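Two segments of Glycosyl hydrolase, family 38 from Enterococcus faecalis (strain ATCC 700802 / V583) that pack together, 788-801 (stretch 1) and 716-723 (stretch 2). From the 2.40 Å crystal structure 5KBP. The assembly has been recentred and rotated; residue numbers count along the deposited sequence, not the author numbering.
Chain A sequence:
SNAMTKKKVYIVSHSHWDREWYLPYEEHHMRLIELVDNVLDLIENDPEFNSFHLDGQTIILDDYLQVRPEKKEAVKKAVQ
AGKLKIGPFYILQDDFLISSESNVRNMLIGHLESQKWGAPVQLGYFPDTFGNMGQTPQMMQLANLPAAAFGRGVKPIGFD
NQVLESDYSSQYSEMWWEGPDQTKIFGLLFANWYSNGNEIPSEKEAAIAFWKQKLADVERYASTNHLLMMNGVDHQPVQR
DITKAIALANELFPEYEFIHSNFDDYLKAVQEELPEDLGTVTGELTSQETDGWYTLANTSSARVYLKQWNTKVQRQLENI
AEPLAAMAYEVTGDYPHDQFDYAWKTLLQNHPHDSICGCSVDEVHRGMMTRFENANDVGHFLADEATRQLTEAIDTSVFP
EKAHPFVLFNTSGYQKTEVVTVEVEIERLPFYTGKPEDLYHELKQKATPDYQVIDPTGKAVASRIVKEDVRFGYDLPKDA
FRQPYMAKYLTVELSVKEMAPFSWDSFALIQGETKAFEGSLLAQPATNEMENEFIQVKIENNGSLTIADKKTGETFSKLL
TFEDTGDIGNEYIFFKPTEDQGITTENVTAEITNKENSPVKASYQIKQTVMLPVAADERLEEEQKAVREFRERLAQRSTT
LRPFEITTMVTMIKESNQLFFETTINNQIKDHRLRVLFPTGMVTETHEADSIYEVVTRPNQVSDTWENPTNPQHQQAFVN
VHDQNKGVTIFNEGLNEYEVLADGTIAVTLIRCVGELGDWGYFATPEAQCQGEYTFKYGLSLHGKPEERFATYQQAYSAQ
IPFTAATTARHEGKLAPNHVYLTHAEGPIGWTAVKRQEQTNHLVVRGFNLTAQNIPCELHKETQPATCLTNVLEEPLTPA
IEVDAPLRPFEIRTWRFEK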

ATOM      1  N   GLU A 788     -25.843  -2.738  37.215  1.00 66.51           N
ATOM      2  CA  GLU A 788     -24.541  -2.082  37.186  1.00 62.25           C
ATOM      3  C   GLU A 788     -23.694  -2.501  35.991  1.00 61.28           C
ATOM      4  O   GLU A 788     -22.658  -1.875  35.743  1.00 66.83           O
ATOM      5  CB  GLU A 788     -23.770  -2.376  38.475  1.00 60.00           C
ATOM      6  CG  GLU A 788     -24.454  -1.903  39.746  1.00 69.75           C
ATOM      7  CD  GLU A 788     -23.619  -2.172  40.986  1.00 77.69           C
ATOM      8  OE1 GLU A 788     -22.504  -2.718  40.845  1.00 81.05           O
ATOM      9  OE2 GLU A 788     -24.075  -1.838  42.100  1.00 81.25           O
ATOM     10  N   ARG A 789     -24.104  -3.536  35.252  1.00 49.25           N
ATOM     11  CA  ARG A 789     -23.288  -4.020  34.144  1.00 54.24           C
ATOM     12  C   ARG A 789     -23.231  -3.013  33.003  1.00 61.80           C
ATOM     13  O   ARG A 789     -22.252  -2.991  32.248  1.00 71.34           O
ATOM     14  CB  ARG A 789     -23.823  -5.363  33.639  1.00 52.44           C
ATOM     15  CG  ARG A 789     -24.862  -5.258  32.528  1.00 54.09           C
ATOM     16  CD  ARG A 789     -25.328  -6.632  32.075  1.00 51.91           C
ATOM     17  NE  ARG A 789     -26.471  -7.110  32.846  1.00 66.93           N
ATOM     18  CZ  ARG A 789     -27.701  -7.220  32.357  1.00 62.37           C
ATOM     19  NH1 ARG A 789     -27.941  -6.895  31.095  1.00 52.26           N
ATOM     20  NH2 ARG A 789     -28.688  -7.661  33.124  1.00 71.39           N
ATOM     21  N   PHE A 790     -24.255  -2.166  32.868  1.00 56.78           N
ATOM     22  CA  PHE A 790     -24.297  -1.242  31.740  1.00 60.35           C
ATOM     23  C   PHE A 790     -23.313  -0.092  31.912  1.00 62.11           C
ATOM     24  O   PHE A 790     -22.797   0.429  30.918  1.00 59.80           O
ATOM     25  CB  PHE A 790     -25.718  -0.716  31.550  1.00 58.26           C
ATOM     26  CG  PHE A 790     -26.731  -1.801  31.330  1.00 59.68           C
ATOM     27  CD1 PHE A 790     -26.724  -2.543  30.160  1.00 52.46           C
ATOM     28  CD2 PHE A 790     -27.680  -2.087  32.295  1.00 59.03           C
ATOM     29  CE1 PHE A 790     -27.648  -3.548  29.955  1.00 49.85           C
ATOM     30  CE2 PHE A 790     -28.608  -3.090  32.096  1.00 50.95           C
ATOM     31  CZ  PHE A 790     -28.592  -3.822  30.926  1.00 53.16           C
ATOM     32  N   ALA A 791     -23.040   0.312  33.154  1.00 57.38           N
ATOM     33  CA  ALA A 791     -22.006   1.314  33.387  1.00 52.16           C
ATOM     34  C   ALA A 791     -20.639   0.793  32.963  1.00 61.37           C
ATOM     35  O   ALA A 791     -19.818   1.543  32.423  1.00 59.42           O
ATOM     36  CB  ALA A 791     -21.993   1.727  34.860  1.00 43.99           C
ATOM     37  N   THR A 792     -20.380  -0.497  33.193  1.00 60.23           N
ATOM     38  CA  THR A 792     -19.121  -1.092  32.758  1.00 61.53           C
ATOM     39  C   THR A 792     -19.031  -1.158  31.241  1.00 57.08           C
ATOM     40  O   THR A 792     -17.926  -1.142  30.685  1.00 56.41           O
ATOM     41  CB  THR A 792     -18.962  -2.489  33.357  1.00 63.92           C
ATOM     42  OG1 THR A 792     -19.902  -3.385  32.748  1.00 64.96           O
ATOM     43  CG2 THR A 792     -19.210  -2.449  34.857  1.00 63.91           C
ATOM     44  N   TYR A 793     -20.174  -1.235  30.557  1.00 51.23           N
ATOM     45  CA  TYR A 793     -20.160  -1.235  29.098  1.00 57.47           C
ATOM     46  C   TYR A 793     -19.813   0.145  28.558  1.00 60.43           C
ATOM     47  O   TYR A 793     -19.055   0.267  27.588  1.00 57.26           O
ATOM     48  CB  TYR A 793     -21.514  -1.692  28.552  1.00 52.12           C
ATOM     49  CG  TYR A 793     -21.915  -3.103  28.927  1.00 46.02           C
ATOM     50  CD1 TYR A 793     -21.021  -3.968  29.548  1.00 45.01           C
ATOM     51  CD2 TYR A 793     -23.190  -3.572  28.646  1.00 50.73           C
ATOM     52  CE1 TYR A 793     -21.392  -5.254  29.885  1.00 49.49           C
ATOM     53  CE2 TYR A 793     -23.568  -4.856  28.977  1.00 50.72           C
ATOM     54  CZ  TYR A 793     -22.666  -5.692  29.597  1.00 52.64           C
ATOM     55  OH  TYR A 793     -23.041  -6.972  29.927  1.00 54.70           O
ATOM     56  N   GLN A 794     -20.362   1.196  29.172  1.00 63.14           N
ATOM     57  CA  GLN A 794     -20.072   2.557  28.732  1.00 65.78           C
ATOM     58  C   GLN A 794     -18.598   2.893  28.931  1.00 66.99           C
ATOM     59  O   GLN A 794     -17.951   3.449  28.036  1.00 65.98           O
ATOM     60  CB  GLN A 794     -20.960   3.549  29.484  1.00 55.06           C
ATOM     61  CG  GLN A 794     -22.438   3.457  29.135  1.00 55.84           C
ATOM     62  CD  GLN A 794     -23.278   4.482  29.875  1.00 57.65           C
ATOM     63  OE1 GLN A 794     -23.179   4.619  31.094  1.00 68.81           O
ATOM     64  NE2 GLN A 794     -24.104   5.213  29.137  1.00 48.18           N
ATOM     65  N   GLN A 795     -18.052   2.565  30.104  1.00 61.45           N
ATOM     66  CA  GLN A 795     -16.633   2.801  30.348  1.00 66.01           C
ATOM     67  C   GLN A 795     -15.759   1.914  29.470  1.00 62.06           C
ATOM     68  O   GLN A 795     -14.618   2.279  29.165  1.00 56.15           O
ATOM     69  CB  GLN A 795     -16.309   2.577  31.826  1.00 69.52           C
ATOM     70  CG  GLN A 795     -16.959   3.583  32.765  1.00 66.47           C
ATOM     71  N   ALA A 796     -16.271   0.753  29.056  1.00 55.34           N
ATOM     72  CA  ALA A 796     -15.543  -0.068  28.094  1.00 53.01           C
ATOM     73  C   ALA A 796     -15.481   0.613  26.735  1.00 56.88           C
ATOM     74  O   ALA A 796     -14.440   0.588  26.067  1.00 54.09           O
ATOM     75  CB  ALA A 796     -16.194  -1.447  27.979  1.00 56.57           C
ATOM     76  N   TYR A 797     -16.588   1.228  26.305  1.00 52.16           N
ATOM     77  CA  TYR A 797     -16.551   2.067  25.113  1.00 50.88           C
ATOM     78  C   TYR A 797     -15.628   3.259  25.317  1.00 56.58           C
ATOM     79  O   TYR A 797     -14.906   3.664  24.397  1.00 58.45           O
ATOM     80  CB  TYR A 797     -17.958   2.554  24.763  1.00 53.32           C
ATOM     81  CG  TYR A 797     -18.940   1.467  24.396  1.00 56.38           C
ATOM     82  CD1 TYR A 797     -18.561   0.395  23.600  1.00 57.52           C
ATOM     83  CD2 TYR A 797     -20.253   1.519  24.843  1.00 53.74           C
ATOM     84  CE1 TYR A 797     -19.465  -0.597  23.263  1.00 48.40           C
ATOM     85  CE2 TYR A 797     -21.163   0.534  24.512  1.00 52.71           C
ATOM     86  CZ  TYR A 797     -20.764  -0.523  23.721  1.00 47.91           C
ATOM     87  OH  TYR A 797     -21.667  -1.506  23.390  1.00 48.36           O
ATOM     88  N   SER A 798     -15.639   3.834  26.523  1.00 59.48           N
ATOM     89  CA  SER A 798     -14.866   5.042  26.785  1.00 59.90           C
ATOM     90  C   SER A 798     -13.366   4.768  26.799  1.00 59.67           C
ATOM     91  O   SER A 798     -12.573   5.672  26.517  1.00 66.13           O
ATOM     92  CB  SER A 798     -15.306   5.659  28.112  1.00 63.41           C
ATOM     93  OG  SER A 798     -14.643   6.887  28.346  1.00 74.84           O
ATOM     94  N   ALA A 799     -12.962   3.536  27.122  1.00 57.20           N
ATOM     95  CA  ALA A 799     -11.538   3.221  27.177  1.00 58.97           C
ATOM     96  C   ALA A 799     -10.902   3.219  25.792  1.00 66.67           C
ATOM     97  O   ALA A 799      -9.694   3.456  25.667  1.00 70.79           O
ATOM     98  CB  ALA A 799     -11.327   1.870  27.862  1.00 57.53           C
ATOM     99  N   GLN A 800     -11.688   2.955  24.747  1.00 64.88           N
ATOM    100  CA  GLN A 800     -11.175   2.965  23.383  1.00 63.95           C
ATOM    101  C   GLN A 800     -11.040   4.367  22.804  1.00 60.63           C
ATOM    102  O   GLN A 800     -10.481   4.516  21.711  1.00 63.92           O
ATOM    103  CB  GLN A 800     -12.079   2.131  22.471  1.00 65.44           C
ATOM    104  CG  GLN A 800     -11.970   0.633  22.670  1.00 66.21           C
ATOM    105  CD  GLN A 800     -12.692  -0.147  21.587  1.00 69.87           C
ATOM    106  OE1 GLN A 800     -13.379   0.433  20.745  1.00 79.77           O
ATOM    107  NE2 GLN A 800     -12.535  -1.465  21.599  1.00 64.99           N
ATOM    108  N   ILE A 801     -11.530   5.389  23.498  1.00 55.10           N
ATOM    109  CA  ILE A 801     -11.533   6.752  22.975  1.00 52.99           C
ATOM    110  C   ILE A 801     -10.581   7.608  23.802  1.00 57.62           C
ATOM    111  O   ILE A 801     -10.958   8.076  24.884  1.00 62.06           O
ATOM    112  CB  ILE A 801     -12.953   7.340  22.982  1.00 50.11           C
ATOM    113  CG1 ILE A 801     -13.926   6.386  22.286  1.00 55.06           C
ATOM    114  CG2 ILE A 801     -12.967   8.706  22.313  1.00 51.84           C
ATOM    115  CD1 ILE A 801     -15.374   6.811  22.381  1.00 62.75           C
TER
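Stretch 2, residues 716-723: QAFVNVHD

Within stretch 2, residues 718-722 form an extended strand, nearly antiparallel to the helix of stretch 1: their N-to-C directions differ by 160°, and the axes approach to 9.7 Å. No hydrogen bond joins the two, so side-chain packing makes the contact. Gln-716 points toward the helix without touching it. Before the strand begins, Ala-717 points its small methyl toward the helix and fits where the backbones are close, Ala-717 CA 6.6 Å from Tyr-797 CA and Ala-717 CB 3.7 Å from Tyr-797 CE1. Phe-718, chi1 in the p well, has the most surface covered. Its flat ring forms an offset stack with that of Tyr-793, centroids 4.1 Å apart and planes at 17°, with Phe-718 CZ 3.3 Å from Tyr-793 CG. Ala-796 CB packs 4.0 Å from Phe-718 CD2, and Tyr-797 OH reaches the ring's edge, 3.3 Å from Phe-718 CE2.

Strand alternation then turns Val-719 and Val-721 away, apolar side chains suited to their buried sites. Asn-720 faces the helix, its CB 3.2 Å from Tyr-793 OH, near the tyrosine ring plane; its polar end serves the strand, OD1 accepting a 2.7 Å hydrogen bond from His-722 ND1. His-722 lays its ring over the Arg-789 guanidinium, a flat-on-flat fit, with His-722 CE1 3.3 Å from Arg-789 NE. Asp-723 lies beyond reach.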

ATOM      1  N   GLN A 716     -17.145  -7.330  19.994  1.00 55.80           N
ATOM      2  CA  GLN A 716     -16.677  -6.011  19.595  1.00 59.72           C
ATOM      3  C   GLN A 716     -15.805  -5.411  20.689  1.00 61.04           C
ATOM      4  O   GLN A 716     -14.580  -5.570  20.672  1.00 66.49           O
ATOM      5  CB  GLN A 716     -17.860  -5.090  19.284  1.00 62.03           C
ATOM      6  CG  GLN A 716     -18.417  -5.240  17.876  1.00 73.61           C
ATOM      7  CD  GLN A 716     -17.653  -4.417  16.854  1.00 84.54           C
ATOM      8  OE1 GLN A 716     -17.404  -3.229  17.060  1.00 91.77           O
ATOM      9  NE2 GLN A 716     -17.277  -5.047  15.747  1.00 76.76           N
ATOM     10  N   ALA A 717     -16.429  -4.738  21.654  1.00 55.77           N
ATOM     11  CA  ALA A 717     -15.691  -4.008  22.675  1.00 51.37           C
ATOM     12  C   ALA A 717     -15.546  -4.763  23.988  1.00 52.59           C
ATOM     13  O   ALA A 717     -14.599  -4.495  24.732  1.00 45.14           O
ATOM     14  CB  ALA A 717     -16.361  -2.656  22.948  1.00 46.84           C
ATOM     15  N   PHE A 718     -16.442  -5.700  24.297  1.00 56.43           N
ATOM     16  CA  PHE A 718     -16.403  -6.348  25.603  1.00 54.91           C
ATOM     17  C   PHE A 718     -17.165  -7.667  25.561  1.00 53.46           C
ATOM     18  O   PHE A 718     -17.855  -7.988  24.592  1.00 50.33           O
ATOM     19  CB  PHE A 718     -16.979  -5.434  26.690  1.00 47.78           C
ATOM     20  CG  PHE A 718     -18.381  -4.969  26.412  1.00 52.90           C
ATOM     21  CD1 PHE A 718     -19.468  -5.763  26.744  1.00 54.71           C
ATOM     22  CD2 PHE A 718     -18.615  -3.737  25.823  1.00 52.26           C
ATOM     23  CE1 PHE A 718     -20.758  -5.341  26.488  1.00 52.80           C
ATOM     24  CE2 PHE A 718     -19.904  -3.308  25.568  1.00 51.64           C
ATOM     25  CZ  PHE A 718     -20.977  -4.113  25.901  1.00 55.39           C
ATOM     26  N   VAL A 719     -17.024  -8.424  26.648  1.00 54.57           N
ATOM     27  CA  VAL A 719     -17.799  -9.632  26.912  1.00 55.84           C
ATOM     28  C   VAL A 719     -18.026  -9.708  28.418  1.00 55.53           C
ATOM     29  O   VAL A 719     -17.140  -9.356  29.205  1.00 62.27           O
ATOM     30  CB  VAL A 719     -17.090 -10.896  26.380  1.00 54.37           C
ATOM     31  CG1 VAL A 719     -15.680 -10.998  26.937  1.00 56.46           C
ATOM     32  CG2 VAL A 719     -17.889 -12.141  26.720  1.00 51.01           C
ATOM     33  N   ASN A 720     -19.217 -10.149  28.822  1.00 52.23           N
ATOM     34  CA  ASN A 720     -19.620 -10.105  30.220  1.00 47.06           C
ATOM     35  C   ASN A 720     -20.207 -11.437  30.662  1.00 52.64           C
ATOM     36  O   ASN A 720     -20.874 -12.124  29.884  1.00 58.73           O
ATOM     37  CB  ASN A 720     -20.641  -8.984  30.458  1.00 42.94           C
ATOM     38  CG  ASN A 720     -21.186  -8.976  31.872  1.00 50.33           C
ATOM     39  OD1 ASN A 720     -22.207  -9.601  32.159  1.00 52.98           O
ATOM     40  ND2 ASN A 720     -20.505  -8.269  32.766  1.00 55.33           N
ATOM     41  N   VAL A 721     -19.949 -11.790  31.921  1.00 48.57           N
ATOM     42  CA  VAL A 721     -20.543 -12.949  32.578  1.00 48.54           C
ATOM     43  C   VAL A 721     -21.009 -12.503  33.956  1.00 55.73           C
ATOM     44  O   VAL A 721     -20.224 -11.938  34.724  1.00 67.82           O
ATOM     45  CB  VAL A 721     -19.547 -14.120  32.694  1.00 49.84           C
ATOM     46  CG1 VAL A 721     -20.059 -15.158  33.680  1.00 48.09           C
ATOM     47  CG2 VAL A 721     -19.303 -14.751  31.331  1.00 46.01           C
ATOM     48  N   HIS A 722     -22.280 -12.746  34.267  1.00 55.51           N
ATOM     49  CA  HIS A 722     -22.834 -12.268  35.523  1.00 62.54           C
ATOM     50  C   HIS A 722     -23.996 -13.151  35.953  1.00 64.35           C
ATOM     51  O   HIS A 722     -24.645 -13.806  35.134  1.00 60.32           O
ATOM     52  CB  HIS A 722     -23.301 -10.811  35.411  1.00 64.07           C
ATOM     53  CG  HIS A 722     -24.538 -10.632  34.586  1.00 65.67           C
ATOM     54  ND1 HIS A 722     -24.503 -10.441  33.222  1.00 68.00           N
ATOM     55  CD2 HIS A 722     -25.847 -10.615  34.935  1.00 67.90           C
ATOM     56  CE1 HIS A 722     -25.736 -10.313  32.765  1.00 68.32           C
ATOM     57  NE2 HIS A 722     -26.571 -10.416  33.783  1.00 67.85           N
ATOM     58  N   ASP A 723     -24.244 -13.159  37.263  1.00 62.96           N
ATOM     59  CA  ASP A 723     -25.457 -13.751  37.813  1.00 64.84           C
ATOM     60  C   ASP A 723     -26.279 -12.670  38.505  1.00 62.37           C
ATOM     61  O   ASP A 723     -26.175 -11.489  38.156  1.00 63.60           O
ATOM     62  CB  ASP A 723     -25.132 -14.898  38.778  1.00 66.38           C
ATOM     63  CG  ASP A 723     -24.135 -14.502  39.859  1.00 69.85           C
ATOM     64  OD1 ASP A 723     -23.956 -13.292  40.111  1.00 70.23           O
ATOM     65  OD2 ASP A 723     -23.531 -15.411  40.467  1.00 71.90           O
TER